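Local coordinates for protein probable glutathione S-transferase (Bordetella bronchiseptica RB50, PDB 3H1N) that probably acts as a glutathione S-transferase, pairing a thioredoxin-like domain with an all-helical domain in each subunit of a dimer, at residues 80-85 with 91-96; 35-40 with 85-90; 108-113 with 161-166; 120-125 with 189-194. All blocks are in the same frame, centred on the assembly; numbering follows the deposited sequence.

How the contacts relate
From the N terminus, contact 2 opens first at 35-40, and contact 1 opens at 80-85 before contact 2 closes at 85-90 and contact 1 closes at 91-96, so the two cross, share Ala-85 and both use helix 87-97. Contact 2 closes a long loop through the sheet, whereas contact 1 closes a short one between an edge strand and its following helix. Contacts 3 and 4 come later and also cross, opening at 108-113 and 120-125 on helix 105-127 and closing at 161-166 and 189-194. The first two tie the thioredoxin-like domain, the last two the helical one. Phe-36 packs on Thr-122 and His-190, and Leu-39 on His-190, joining the domains.

Contact 1 (80-85 with 91-96); sequences DGMTIA and LLFLGV
Three side chains from the turn and strand at 80-85 gather round one ring, that of Phe-93. Ile-84 lays its CD1 methyl over one face, a CH-pi contact 4.2 Å from the centroid of the Phe-93 ring and 26° off the ring normal, nearest to CG and CD2 of Phe-93. Selenomethionine Met-82, its chain bent at the last torsion, brings CE obliquely to CE1 of Phe-93 at 3.7 Å. At the rim, OD1 of Asp-80 stands near the ring plane, 3.6 Å from CZ of Phe-93, with carboxylate and ring planes 74° apart, so an oxygen meets the weakly positive rim. No hydrogen bond crosses; the interface is apolar except for this oxygen.

Phe-93 reaches the strand because its CG lies anti to the backbone N (chi1 165°), sending the ring away from the helix. Asp-80 and Gly-81, both with positive phi, form the tight type I' turn between strands 76-79 and 82-85, and Ile-84 is joined to Leu-77 by backbone hydrogen bonding. Tyr-22 of strand 22-25 also touches Asp-80 and Phe-93. On the edge strand 82-85, Met-82 and Ile-84 pack against Ala-106 and Leu-109 of the second subunit, while helix 87-97 is backed by helices 105-127 and 183-198.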
loop_
_atom_site.group_PDB
_atom_site.type_symbol
_atom_site.label_atom_id
_atom_site.label_comp_id
_atom_site.label_asym_id
_atom_site.label_seq_id
_atom_site.Cartn_x
_atom_site.Cartn_y
_atom_site.Cartn_z
ATOM N N ASP B 80 -9.996 0.637 20.764
ATOM C CA ASP B 80 -9.277 1.447 21.749
ATOM C C ASP B 80 -9.378 2.945 21.431
ATOM O O ASP B 80 -8.383 3.682 21.519
ATOM C CB ASP B 80 -7.802 1.000 21.791
ATOM C CG ASP B 80 -7.624 -0.415 22.335
ATOM O OD1 ASP B 80 -6.721 -1.144 21.858
ATOM O OD2 ASP B 80 -8.391 -0.799 23.242
ATOM N N GLY B 81 -10.571 3.381 21.027
ATOM C CA GLY B 81 -10.833 4.792 20.773
ATOM C C GLY B 81 -10.422 5.293 19.399
ATOM O O GLY B 81 -10.641 6.448 19.068
HETATM N N MSE B 82 -9.850 4.416 18.588
HETATM C CA MSE B 82 -9.356 4.788 17.264
HETATM C C MSE B 82 -10.203 4.152 16.170
HETATM O O MSE B 82 -10.764 3.077 16.354
HETATM C CB MSE B 82 -7.901 4.330 17.111
HETATM C CG MSE B 82 -6.925 5.034 18.076
HETATM SE SE MSE B 82 -5.194 4.149 18.117
HETATM C CE MSE B 82 -5.715 2.457 18.982
ATOM N N THR B 83 -10.294 4.832 15.034
ATOM C CA THR B 83 -10.824 4.238 13.820
ATOM C C THR B 83 -9.666 4.078 12.856
ATOM O O THR B 83 -9.129 5.053 12.364
ATOM C CB THR B 83 -11.925 5.120 13.194
ATOM O OG1 THR B 83 -12.927 5.375 14.183
ATOM C CG2 THR B 83 -12.558 4.407 11.975
ATOM N N ILE B 84 -9.278 2.841 12.591
ATOM C CA ILE B 84 -8.057 2.560 11.853
ATOM C C ILE B 84 -8.422 1.927 10.512
ATOM O O ILE B 84 -9.084 0.882 10.476
ATOM C CB ILE B 84 -7.114 1.594 12.659
ATOM C CG1 ILE B 84 -6.809 2.161 14.055
ATOM C CG2 ILE B 84 -5.808 1.293 11.875
ATOM C CD1 ILE B 84 -6.220 1.130 15.042
ATOM N N ALA B 85 -7.985 2.548 9.421
ATOM C CA ALA B 85 -8.255 2.014 8.080
ATOM C C ALA B 85 -6.964 1.713 7.317
ATOM O O ALA B 85 -5.878 2.069 7.778
ATOM C CB ALA B 85 -9.148 2.986 7.294
ATOM N N LEU B 91 -3.208 -3.925 10.452
ATOM C CA LEU B 91 -2.352 -5.041 10.869
ATOM C C LEU B 91 -1.109 -4.559 11.611
ATOM O O LEU B 91 -0.716 -5.178 12.593
ATOM C CB LEU B 91 -1.978 -5.925 9.676
ATOM C CG LEU B 91 -3.092 -6.793 9.080
ATOM C CD1 LEU B 91 -2.691 -7.362 7.706
ATOM C CD2 LEU B 91 -3.477 -7.909 10.050
ATOM N N LEU B 92 -0.511 -3.453 11.151
ATOM C CA LEU B 92 0.578 -2.782 11.873
ATOM C C LEU B 92 0.246 -2.529 13.368
ATOM O O LEU B 92 1.094 -2.733 14.252
ATOM C CB LEU B 92 0.941 -1.449 11.193
ATOM C CG LEU B 92 2.136 -0.681 11.767
ATOM C CD1 LEU B 92 3.453 -1.378 11.441
ATOM C CD2 LEU B 92 2.143 0.794 11.275
ATOM N N PHE B 93 -0.971 -2.060 13.636
ATOM C CA PHE B 93 -1.422 -1.841 15.005
ATOM C C PHE B 93 -1.468 -3.160 15.773
ATOM O O PHE B 93 -0.971 -3.245 16.899
ATOM C CB PHE B 93 -2.791 -1.125 15.054
ATOM C CG PHE B 93 -3.446 -1.190 16.402
ATOM C CD1 PHE B 93 -2.923 -0.466 17.480
ATOM C CD2 PHE B 93 -4.547 -2.015 16.611
ATOM C CE1 PHE B 93 -3.511 -0.543 18.751
ATOM C CE2 PHE B 93 -5.149 -2.115 17.892
ATOM C CZ PHE B 93 -4.632 -1.373 18.954
ATOM N N LEU B 94 -2.055 -4.186 15.159
ATOM C CA LEU B 94 -2.173 -5.490 15.824
ATOM C C LEU B 94 -0.815 -6.113 16.097
ATOM O O LEU B 94 -0.619 -6.775 17.130
ATOM C CB LEU B 94 -3.044 -6.447 15.006
ATOM C CG LEU B 94 -4.459 -5.927 14.728
ATOM C CD1 LEU B 94 -5.266 -6.909 13.875
ATOM C CD2 LEU B 94 -5.197 -5.600 16.045
ATOM N N GLY B 95 0.112 -5.899 15.168
ATOM C CA GLY B 95 1.484 -6.374 15.325
ATOM C C GLY B 95 2.204 -5.745 16.509
ATOM O O GLY B 95 2.935 -6.429 17.233
ATOM N N VAL B 96 2.004 -4.445 16.701
ATOM C CA VAL B 96 2.684 -3.725 17.768
ATOM C C VAL B 96 2.015 -3.981 19.108
ATOM O O VAL B 96 2.694 -4.208 20.105
ATOM C CB VAL B 96 2.788 -2.198 17.477
ATOM C CG1 VAL B 96 3.217 -1.432 18.719
ATOM C CG2 VAL B 96 3.775 -1.954 16.359
#

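Contact 2 (35-40 with 85-90)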
loop_
_atom_site.group_PDB
_atom_site.type_symbol
_atom_site.label_atom_id
_atom_site.label_comp_id
_atom_site.label_asym_id
_atom_site.label_seq_id
_atom_site.Cartn_x
_atom_site.Cartn_y
_atom_site.Cartn_z
ATOM N N GLU B 35 -10.471 -10.185 4.986
ATOM C CA GLU B 35 -9.929 -11.486 5.348
ATOM C C GLU B 35 -8.524 -11.432 5.940
ATOM O O GLU B 35 -8.216 -12.217 6.831
ATOM C CB GLU B 35 -9.982 -12.454 4.163
ATOM C CG GLU B 35 -9.862 -13.926 4.546
ATOM C CD GLU B 35 -10.991 -14.420 5.453
ATOM O OE1 GLU B 35 -12.051 -13.761 5.568
ATOM O OE2 GLU B 35 -10.808 -15.484 6.064
ATOM N N PHE B 36 -7.684 -10.506 5.477
ATOM C CA PHE B 36 -6.336 -10.382 6.043
ATOM C C PHE B 36 -6.403 -9.984 7.525
ATOM O O PHE B 36 -5.657 -10.505 8.367
ATOM C CB PHE B 36 -5.486 -9.393 5.248
ATOM C CG PHE B 36 -5.198 -9.834 3.833
ATOM C CD1 PHE B 36 -4.149 -10.719 3.559
ATOM C CD2 PHE B 36 -5.966 -9.351 2.771
ATOM C CE1 PHE B 36 -3.875 -11.115 2.249
ATOM C CE2 PHE B 36 -5.705 -9.753 1.450
ATOM C CZ PHE B 36 -4.659 -10.639 1.192
ATOM N N VAL B 37 -7.339 -9.104 7.848
ATOM C CA VAL B 37 -7.523 -8.654 9.227
ATOM C C VAL B 37 -8.148 -9.765 10.074
ATOM O O VAL B 37 -7.686 -10.041 11.198
ATOM C CB VAL B 37 -8.352 -7.347 9.290
ATOM C CG1 VAL B 37 -8.577 -6.912 10.742
ATOM C CG2 VAL B 37 -7.657 -6.255 8.514
ATOM N N ARG B 38 -9.165 -10.418 9.510
ATOM C CA ARG B 38 -9.928 -11.458 10.188
ATOM C C ARG B 38 -9.024 -12.635 10.569
ATOM O O ARG B 38 -9.149 -13.180 11.670
ATOM C CB ARG B 38 -11.072 -11.930 9.270
ATOM C CG ARG B 38 -12.215 -12.662 9.938
ATOM C CD ARG B 38 -13.562 -12.385 9.236
ATOM N NE ARG B 38 -13.379 -12.305 7.799
ATOM C CZ ARG B 38 -13.766 -11.292 7.025
ATOM N NH1 ARG B 38 -13.502 -11.338 5.730
ATOM N NH2 ARG B 38 -14.453 -10.272 7.521
ATOM N N LEU B 39 -8.114 -13.027 9.670
ATOM C CA LEU B 39 -7.162 -14.105 9.988
ATOM C C LEU B 39 -6.285 -13.771 11.200
ATOM O O LEU B 39 -6.092 -14.592 12.077
ATOM C CB LEU B 39 -6.287 -14.460 8.773
ATOM C CG LEU B 39 -6.968 -15.268 7.663
ATOM C CD1 LEU B 39 -6.133 -15.226 6.397
ATOM C CD2 LEU B 39 -7.221 -16.716 8.096
ATOM N N ALA B 40 -5.761 -12.551 11.245
ATOM C CA ALA B 40 -4.923 -12.134 12.364
ATOM C C ALA B 40 -5.670 -12.093 13.697
ATOM O O ALA B 40 -5.129 -12.517 14.722
ATOM C CB ALA B 40 -4.289 -10.775 12.059
ATOM N N ALA B 85 -7.985 2.548 9.421
ATOM C CA ALA B 85 -8.255 2.014 8.080
ATOM C C ALA B 85 -6.964 1.713 7.317
ATOM O O ALA B 85 -5.878 2.069 7.778
ATOM C CB ALA B 85 -9.148 2.986 7.294
ATOM N N GLN B 86 -7.112 1.116 6.130
ATOM C CA GLN B 86 -6.024 0.504 5.343
ATOM C C GLN B 86 -5.579 -0.823 5.976
ATOM O O GLN B 86 -5.112 -0.859 7.130
ATOM C CB GLN B 86 -4.842 1.462 5.104
ATOM C CG GLN B 86 -5.137 2.655 4.150
ATOM C CD GLN B 86 -5.036 2.256 2.667
ATOM O OE1 GLN B 86 -4.731 1.116 2.351
ATOM N NE2 GLN B 86 -5.279 3.203 1.768
ATOM N N THR B 87 -5.748 -1.908 5.220
ATOM C CA THR B 87 -5.467 -3.255 5.709
ATOM C C THR B 87 -4.093 -3.370 6.375
ATOM O O THR B 87 -3.999 -3.875 7.495
ATOM C CB THR B 87 -5.622 -4.322 4.588
ATOM O OG1 THR B 87 -6.930 -4.210 4.016
ATOM C CG2 THR B 87 -5.429 -5.740 5.150
ATOM N N ALA B 88 -3.049 -2.893 5.699
ATOM C CA ALA B 88 -1.678 -2.934 6.237
ATOM C C ALA B 88 -1.514 -2.125 7.539
ATOM O O ALA B 88 -0.721 -2.501 8.416
ATOM C CB ALA B 88 -0.682 -2.444 5.180
ATOM N N ASN B 89 -2.228 -1.001 7.624
ATOM C CA ASN B 89 -2.227 -0.119 8.807
ATOM C C ASN B 89 -2.940 -0.787 9.998
ATOM O O ASN B 89 -2.417 -0.787 11.111
ATOM C CB ASN B 89 -2.896 1.209 8.447
ATOM C CG ASN B 89 -2.636 2.325 9.465
ATOM O OD1 ASN B 89 -1.531 2.496 9.980
ATOM N ND2 ASN B 89 -3.669 3.100 9.735
ATOM N N ILE B 90 -4.113 -1.367 9.758
ATOM C CA ILE B 90 -4.816 -2.132 10.795
ATOM C C ILE B 90 -3.870 -3.195 11.348
ATOM O O ILE B 90 -3.691 -3.302 12.560
ATOM C CB ILE B 90 -6.144 -2.741 10.275
ATOM C CG1 ILE B 90 -7.126 -1.614 9.882
ATOM C CG2 ILE B 90 -6.765 -3.680 11.324
ATOM C CD1 ILE B 90 -8.284 -2.097 8.999
#
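On helix 34-43, the crossover helix of the thioredoxin-like beta-alpha-beta unit, which sets Val-37 against Thr-87, Glu-35 OE1 is gripped twice by one guanidinium: Arg-38 NH1 reaches OE1 of Glu-35 at 2.8 Å, and Arg-38 NE reaches the same OE1 at 3.0 Å. NH1 arrives nearly along the C-O bond and NE from above the carboxylate plane, while the oxygen lies in the guanidinium plane. Tyr-229 binds the other carboxylate oxygen and Asp-50 takes Arg-38 NH2, which fixes the pair within a small polar network.

Helix 87-97 follows the beta hairpin and packs beside helix 34-43. Between the helices everything is apolar. With OG1 beside the backbone N, Thr-87 turns CG2 to the partner helix, where it lies 3.7 Å from CB of Phe-36 and 4.1 Å from CG2 of Val-37. Asn-89 ND2 donates to Ala-85 O at 3.1 Å, a nearly straight approach to the carbonyl that ties the first turn of the helix back to Ala-85, just ahead of it. Gln-86, at the N-cap, bonds Asp-120 of the second subunit. One turn beyond Thr-87, Ile-90 CG2 rests against both methyls of Val-37, 3.8 Å from CG1 and 3.9 Å from CG2 of that valine.

Contact 3 (108-113 with 161-166)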
loop_
_atom_site.group_PDB
_atom_site.type_symbol
_atom_site.label_atom_id
_atom_site.label_comp_id
_atom_site.label_asym_id
_atom_site.label_seq_id
_atom_site.Cartn_x
_atom_site.Cartn_y
_atom_site.Cartn_z
ATOM N N ARG B 108 9.701 -5.084 12.715
ATOM C CA ARG B 108 8.394 -4.465 12.457
ATOM C C ARG B 108 8.341 -3.850 11.077
ATOM O O ARG B 108 7.357 -4.023 10.366
ATOM C CB ARG B 108 8.093 -3.395 13.526
ATOM C CG ARG B 108 7.533 -3.991 14.797
ATOM C CD ARG B 108 7.805 -3.147 16.019
ATOM N NE ARG B 108 7.261 -3.816 17.201
ATOM C CZ ARG B 108 6.959 -3.216 18.349
ATOM N NH1 ARG B 108 7.140 -1.903 18.495
ATOM N NH2 ARG B 108 6.465 -3.934 19.354
ATOM N N LEU B 109 9.402 -3.117 10.714
ATOM C CA LEU B 109 9.514 -2.523 9.385
ATOM C C LEU B 109 9.541 -3.590 8.289
ATOM O O LEU B 109 8.958 -3.391 7.220
ATOM C CB LEU B 109 10.747 -1.628 9.294
ATOM C CG LEU B 109 10.696 -0.363 10.161
ATOM C CD1 LEU B 109 12.051 0.316 10.254
ATOM C CD2 LEU B 109 9.613 0.600 9.661
ATOM N N TRP B 110 10.225 -4.705 8.562
ATOM C CA TRP B 110 10.307 -5.832 7.628
ATOM C C TRP B 110 8.935 -6.459 7.409
ATOM O O TRP B 110 8.527 -6.678 6.266
ATOM C CB TRP B 110 11.342 -6.865 8.117
ATOM C CG TRP B 110 11.434 -8.185 7.369
ATOM C CD1 TRP B 110 11.368 -9.442 7.924
ATOM C CD2 TRP B 110 11.631 -8.382 5.957
ATOM N NE1 TRP B 110 11.513 -10.406 6.942
ATOM C CE2 TRP B 110 11.681 -9.783 5.731
ATOM C CE3 TRP B 110 11.771 -7.511 4.860
ATOM C CZ2 TRP B 110 11.852 -10.334 4.448
ATOM C CZ3 TRP B 110 11.951 -8.054 3.585
ATOM C CH2 TRP B 110 11.986 -9.457 3.390
ATOM N N VAL B 111 8.216 -6.726 8.498
ATOM C CA VAL B 111 6.863 -7.257 8.396
ATOM C C VAL B 111 5.921 -6.290 7.653
ATOM O O VAL B 111 5.108 -6.725 6.831
ATOM C CB VAL B 111 6.307 -7.716 9.784
ATOM C CG1 VAL B 111 4.819 -8.092 9.706
ATOM C CG2 VAL B 111 7.101 -8.918 10.266
ATOM N N ASN B 112 6.044 -4.998 7.946
ATOM C CA ASN B 112 5.223 -3.984 7.296
ATOM C C ASN B 112 5.459 -3.960 5.775
ATOM O O ASN B 112 4.492 -3.965 5.002
ATOM C CB ASN B 112 5.460 -2.591 7.911
ATOM C CG ASN B 112 4.458 -1.548 7.418
ATOM O OD1 ASN B 112 3.256 -1.799 7.375
ATOM N ND2 ASN B 112 4.958 -0.353 7.064
ATOM N N GLN B 113 6.718 -3.999 5.345
ATOM C CA GLN B 113 6.962 -4.004 3.906
ATOM C C GLN B 113 6.529 -5.299 3.234
ATOM O O GLN B 113 6.039 -5.268 2.113
ATOM C CB GLN B 113 8.392 -3.612 3.526
ATOM C CG GLN B 113 9.469 -4.640 3.736
ATOM C CD GLN B 113 10.814 -4.137 3.220
ATOM O OE1 GLN B 113 11.355 -3.176 3.740
ATOM N NE2 GLN B 113 11.342 -4.784 2.188
HETATM N N MSE B 161 6.094 -14.448 -6.291
HETATM C CA MSE B 161 6.278 -15.729 -5.622
HETATM C C MSE B 161 7.753 -16.028 -5.340
HETATM O O MSE B 161 8.103 -16.481 -4.235
HETATM C CB MSE B 161 5.583 -16.866 -6.389
HETATM C CG MSE B 161 4.056 -16.760 -6.275
HETATM SE SE MSE B 161 3.098 -18.033 -7.359
HETATM C CE MSE B 161 3.276 -19.570 -6.211
ATOM N N GLN B 162 8.610 -15.764 -6.326
ATOM C CA GLN B 162 10.064 -15.891 -6.145
ATOM C C GLN B 162 10.551 -14.989 -5.016
ATOM O O GLN B 162 11.396 -15.390 -4.216
ATOM C CB GLN B 162 10.826 -15.558 -7.434
ATOM C CG GLN B 162 12.317 -15.979 -7.419
ATOM C CD GLN B 162 12.509 -17.495 -7.392
ATOM O OE1 GLN B 162 12.418 -18.131 -6.344
ATOM N NE2 GLN B 162 12.776 -18.073 -8.553
ATOM N N TYR B 163 10.010 -13.777 -4.954
ATOM C CA TYR B 163 10.358 -12.845 -3.884
ATOM C C TYR B 163 10.052 -13.442 -2.512
ATOM O O TYR B 163 10.930 -13.465 -1.640
ATOM C CB TYR B 163 9.685 -11.476 -4.072
ATOM C CG TYR B 163 9.988 -10.530 -2.939
ATOM C CD1 TYR B 163 11.238 -9.908 -2.841
ATOM C CD2 TYR B 163 9.039 -10.277 -1.946
ATOM C CE1 TYR B 163 11.537 -9.053 -1.784
ATOM C CE2 TYR B 163 9.325 -9.408 -0.891
ATOM C CZ TYR B 163 10.571 -8.793 -0.831
ATOM O OH TYR B 163 10.846 -7.959 0.224
ATOM N N PHE B 164 8.842 -13.975 -2.335
ATOM C CA PHE B 164 8.500 -14.604 -1.065
ATOM C C PHE B 164 9.324 -15.842 -0.769
ATOM O O PHE B 164 9.717 -16.054 0.381
ATOM C CB PHE B 164 6.986 -14.814 -0.917
ATOM C CG PHE B 164 6.227 -13.510 -0.946
ATOM C CD1 PHE B 164 6.508 -12.521 -0.002
ATOM C CD2 PHE B 164 5.274 -13.255 -1.927
ATOM C CE1 PHE B 164 5.840 -11.277 -0.035
ATOM C CE2 PHE B 164 4.589 -12.009 -1.958
ATOM C CZ PHE B 164 4.878 -11.040 -1.015
ATOM N N GLU B 165 9.650 -16.607 -1.808
ATOM C CA GLU B 165 10.546 -17.748 -1.653
ATOM C C GLU B 165 11.911 -17.345 -1.065
ATOM O O GLU B 165 12.469 -18.058 -0.222
ATOM C CB GLU B 165 10.734 -18.484 -2.984
ATOM C CG GLU B 165 11.538 -19.799 -2.872
ATOM C CD GLU B 165 10.788 -20.911 -2.145
ATOM O OE1 GLU B 165 9.591 -20.734 -1.861
ATOM O OE2 GLU B 165 11.396 -21.971 -1.850
ATOM N N GLN B 166 12.437 -16.214 -1.522
ATOM C CA GLN B 166 13.724 -15.699 -1.033
ATOM C C GLN B 166 13.617 -15.080 0.354
ATOM O O GLN B 166 14.496 -15.278 1.185
ATOM C CB GLN B 166 14.361 -14.708 -2.025
ATOM C CG GLN B 166 14.628 -15.289 -3.430
ATOM C CD GLN B 166 15.159 -16.733 -3.415
ATOM O OE1 GLN B 166 14.474 -17.664 -3.854
ATOM N NE2 GLN B 166 16.374 -16.915 -2.921
HETATM O O HOH W 1 8.845 -6.176 0.459
#
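Tyr-163 reaches from helix 142-167 to Trp-110 and Gln-113 of helix 105-127. The two backbones are far apart here: the nearest CA atoms, those of Gln-113 and Phe-164, are 11.8 Å from each other. From CB the side chain leaves with CG anti to the backbone N (chi1 177°), which throws the ring outward from its helix. Along the ring, CD2 sits 3.8 Å above one face of the next residue, Phe-164, offset toward that ring's rim. In the second subunit Phe-72 meets the tyrosine ring edge-to-face, and Pro-71 packs on it.

At the tip, OH approaches the indole obliquely, 3.5 Å from CZ3 and 3.7 Å from CH2 of Trp-110, two carbons of its six-membered ring. Trp-110 extends from the opposite direction, its NE1 bound to Leu-175 O. The amide of Gln-113 lies nearly parallel to the tyrosine ring, with planes 13° apart; its OE1 accepts from Ala-85 N of the second subunit. A water donates to Tyr-163 OH at 2.7 Å and has only weak bonds to Gln-113 O and NE2.

Tyr-163 OH also bonds Pro-70 O of the second subunit. A carbonyl can only accept, so the hydroxyl donates there while accepting a hydrogen bond from the water: both roles of this buried group are used, one of them across the dimer interface.

Contact 4 (120-125 with 189-194)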
loop_
_atom_site.group_PDB
_atom_site.type_symbol
_atom_site.label_atom_id
_atom_site.label_comp_id
_atom_site.label_asym_id
_atom_site.label_seq_id
_atom_site.Cartn_x
_atom_site.Cartn_y
_atom_site.Cartn_z
ATOM N N ASP B 120 0.227 -5.352 -2.667
ATOM C CA ASP B 120 0.462 -5.096 -4.104
ATOM C C ASP B 120 -0.003 -6.269 -4.974
ATOM O O ASP B 120 -0.733 -6.065 -5.946
ATOM C CB ASP B 120 1.935 -4.730 -4.410
ATOM C CG ASP B 120 2.358 -3.406 -3.792
ATOM O OD1 ASP B 120 1.506 -2.507 -3.643
ATOM O OD2 ASP B 120 3.553 -3.248 -3.459
ATOM N N LEU B 121 0.384 -7.491 -4.608
ATOM C CA LEU B 121 -0.004 -8.689 -5.345
ATOM C C LEU B 121 -1.523 -8.894 -5.343
ATOM O O LEU B 121 -2.127 -9.220 -6.382
ATOM C CB LEU B 121 0.720 -9.916 -4.778
ATOM C CG LEU B 121 0.304 -11.322 -5.265
ATOM C CD1 LEU B 121 0.386 -11.409 -6.806
ATOM C CD2 LEU B 121 1.178 -12.394 -4.616
ATOM N N THR B 122 -2.127 -8.681 -4.174
ATOM C CA THR B 122 -3.567 -8.789 -3.975
ATOM C C THR B 122 -4.327 -7.801 -4.883
ATOM O O THR B 122 -5.279 -8.179 -5.556
ATOM C CB THR B 122 -3.908 -8.589 -2.450
ATOM O OG1 THR B 122 -3.336 -9.671 -1.685
ATOM C CG2 THR B 122 -5.411 -8.537 -2.216
ATOM N N ALA B 123 -3.899 -6.543 -4.911
ATOM C CA ALA B 123 -4.511 -5.563 -5.801
ATOM C C ALA B 123 -4.360 -5.945 -7.284
ATOM O O ALA B 123 -5.284 -5.722 -8.096
ATOM C CB ALA B 123 -3.941 -4.168 -5.541
ATOM N N GLU B 124 -3.210 -6.525 -7.632
ATOM C CA GLU B 124 -2.981 -6.987 -9.007
ATOM C C GLU B 124 -3.897 -8.156 -9.338
ATOM O O GLU B 124 -4.386 -8.248 -10.465
ATOM C CB GLU B 124 -1.502 -7.329 -9.270
ATOM C CG GLU B 124 -0.613 -6.091 -9.292
ATOM C CD GLU B 124 0.795 -6.325 -9.861
ATOM O OE1 GLU B 124 0.986 -7.244 -10.682
ATOM O OE2 GLU B 124 1.709 -5.537 -9.518
ATOM N N ALA B 125 -4.165 -9.017 -8.357
ATOM C CA ALA B 125 -5.108 -10.133 -8.555
ATOM C C ALA B 125 -6.539 -9.637 -8.802
ATOM O O ALA B 125 -7.353 -10.335 -9.442
ATOM C CB ALA B 125 -5.051 -11.111 -7.377
ATOM N N TYR B 189 -0.056 -16.838 3.407
ATOM C CA TYR B 189 -0.891 -18.022 3.243
ATOM C C TYR B 189 -2.164 -17.654 2.465
ATOM O O TYR B 189 -2.557 -18.360 1.520
ATOM C CB TYR B 189 -1.226 -18.673 4.608
ATOM C CG TYR B 189 -2.599 -19.312 4.653
ATOM C CD1 TYR B 189 -2.790 -20.656 4.312
ATOM C CD2 TYR B 189 -3.714 -18.567 5.037
ATOM C CE1 TYR B 189 -4.049 -21.213 4.330
ATOM C CE2 TYR B 189 -4.966 -19.111 5.044
ATOM C CZ TYR B 189 -5.133 -20.422 4.702
ATOM O OH TYR B 189 -6.396 -20.944 4.728
ATOM N N HIS B 190 -2.793 -16.534 2.840
ATOM C CA HIS B 190 -4.065 -16.182 2.228
ATOM C C HIS B 190 -3.945 -15.799 0.754
ATOM O O HIS B 190 -4.784 -16.200 -0.059
ATOM C CB HIS B 190 -4.834 -15.099 3.007
ATOM C CG HIS B 190 -6.194 -14.824 2.433
ATOM N ND1 HIS B 190 -7.215 -15.748 2.477
ATOM C CD2 HIS B 190 -6.678 -13.761 1.748
ATOM C CE1 HIS B 190 -8.282 -15.255 1.871
ATOM N NE2 HIS B 190 -7.983 -14.044 1.425
ATOM N N VAL B 191 -2.922 -15.025 0.405
ATOM C CA VAL B 191 -2.724 -14.657 -0.995
ATOM C C VAL B 191 -2.444 -15.912 -1.868
ATOM O O VAL B 191 -2.905 -16.000 -3.021
ATOM C CB VAL B 191 -1.685 -13.494 -1.161
ATOM C CG1 VAL B 191 -0.225 -13.988 -1.011
ATOM C CG2 VAL B 191 -1.900 -12.793 -2.490
ATOM N N VAL B 192 -1.758 -16.911 -1.302
ATOM C CA VAL B 192 -1.538 -18.167 -2.023
ATOM C C VAL B 192 -2.870 -18.936 -2.188
ATOM O O VAL B 192 -3.136 -19.509 -3.261
ATOM C CB VAL B 192 -0.438 -19.053 -1.351
ATOM C CG1 VAL B 192 -0.378 -20.433 -1.989
ATOM C CG2 VAL B 192 0.933 -18.369 -1.431
ATOM N N GLU B 193 -3.711 -18.929 -1.147
ATOM C CA GLU B 193 -5.054 -19.513 -1.264
ATOM C C GLU B 193 -5.834 -18.852 -2.383
ATOM O O GLU B 193 -6.499 -19.537 -3.159
ATOM C CB GLU B 193 -5.872 -19.362 0.032
ATOM C CG GLU B 193 -5.545 -20.363 1.105
ATOM C CD GLU B 193 -5.939 -21.769 0.718
ATOM O OE1 GLU B 193 -7.137 -22.023 0.457
ATOM O OE2 GLU B 193 -5.043 -22.631 0.671
ATOM N N GLY B 194 -5.767 -17.526 -2.427
ATOM C CA GLY B 194 -6.442 -16.738 -3.454
ATOM C C GLY B 194 -5.978 -17.067 -4.866
ATOM O O GLY B 194 -6.799 -17.209 -5.770
#
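Apolar packing centres on Val-191 of helix 183-198, set against Leu-121 and Thr-122 of helix 105-127. Its CG2 methyl lies 3.8 Å from both CG and CD2 of Leu-121, and its CG1 comes within 4.2 Å of CD2 of Leu-121. With CG1 between the backbone N and the carbonyl carbon (chi1 77°), CG2 takes the place anti to N and faces the other helix. Leu-121 meets it with the CD2 branch, and Phe-152 and Phe-160 of helix 142-167 pack on the same leucine. Phe-243 adds a further apolar neighbour to Val-191.

A polar atom also touches this methyl, without bonding to it. OG1 of Thr-122 rests 3.5 Å from CG2 of Val-191; the hydroxyl is turned back (chi1 -65°) to bond Ile-118 O, one helical turn earlier. Its hydrogen is thus used within its own helix, and it can face a hydrocarbon partner.

In backbone terms the helices are close, with the CA atoms of Thr-122 and Val-191 6.6 Å apart. His-190, the neighbour of Val-191, stacks edge-to-face with Phe-36 of helix 34-43, so the thioredoxin-like domain lies against this same junction. Such close packing of long helices forms the core of the all-helical C-terminal domain of the glutathione S-transferase fold.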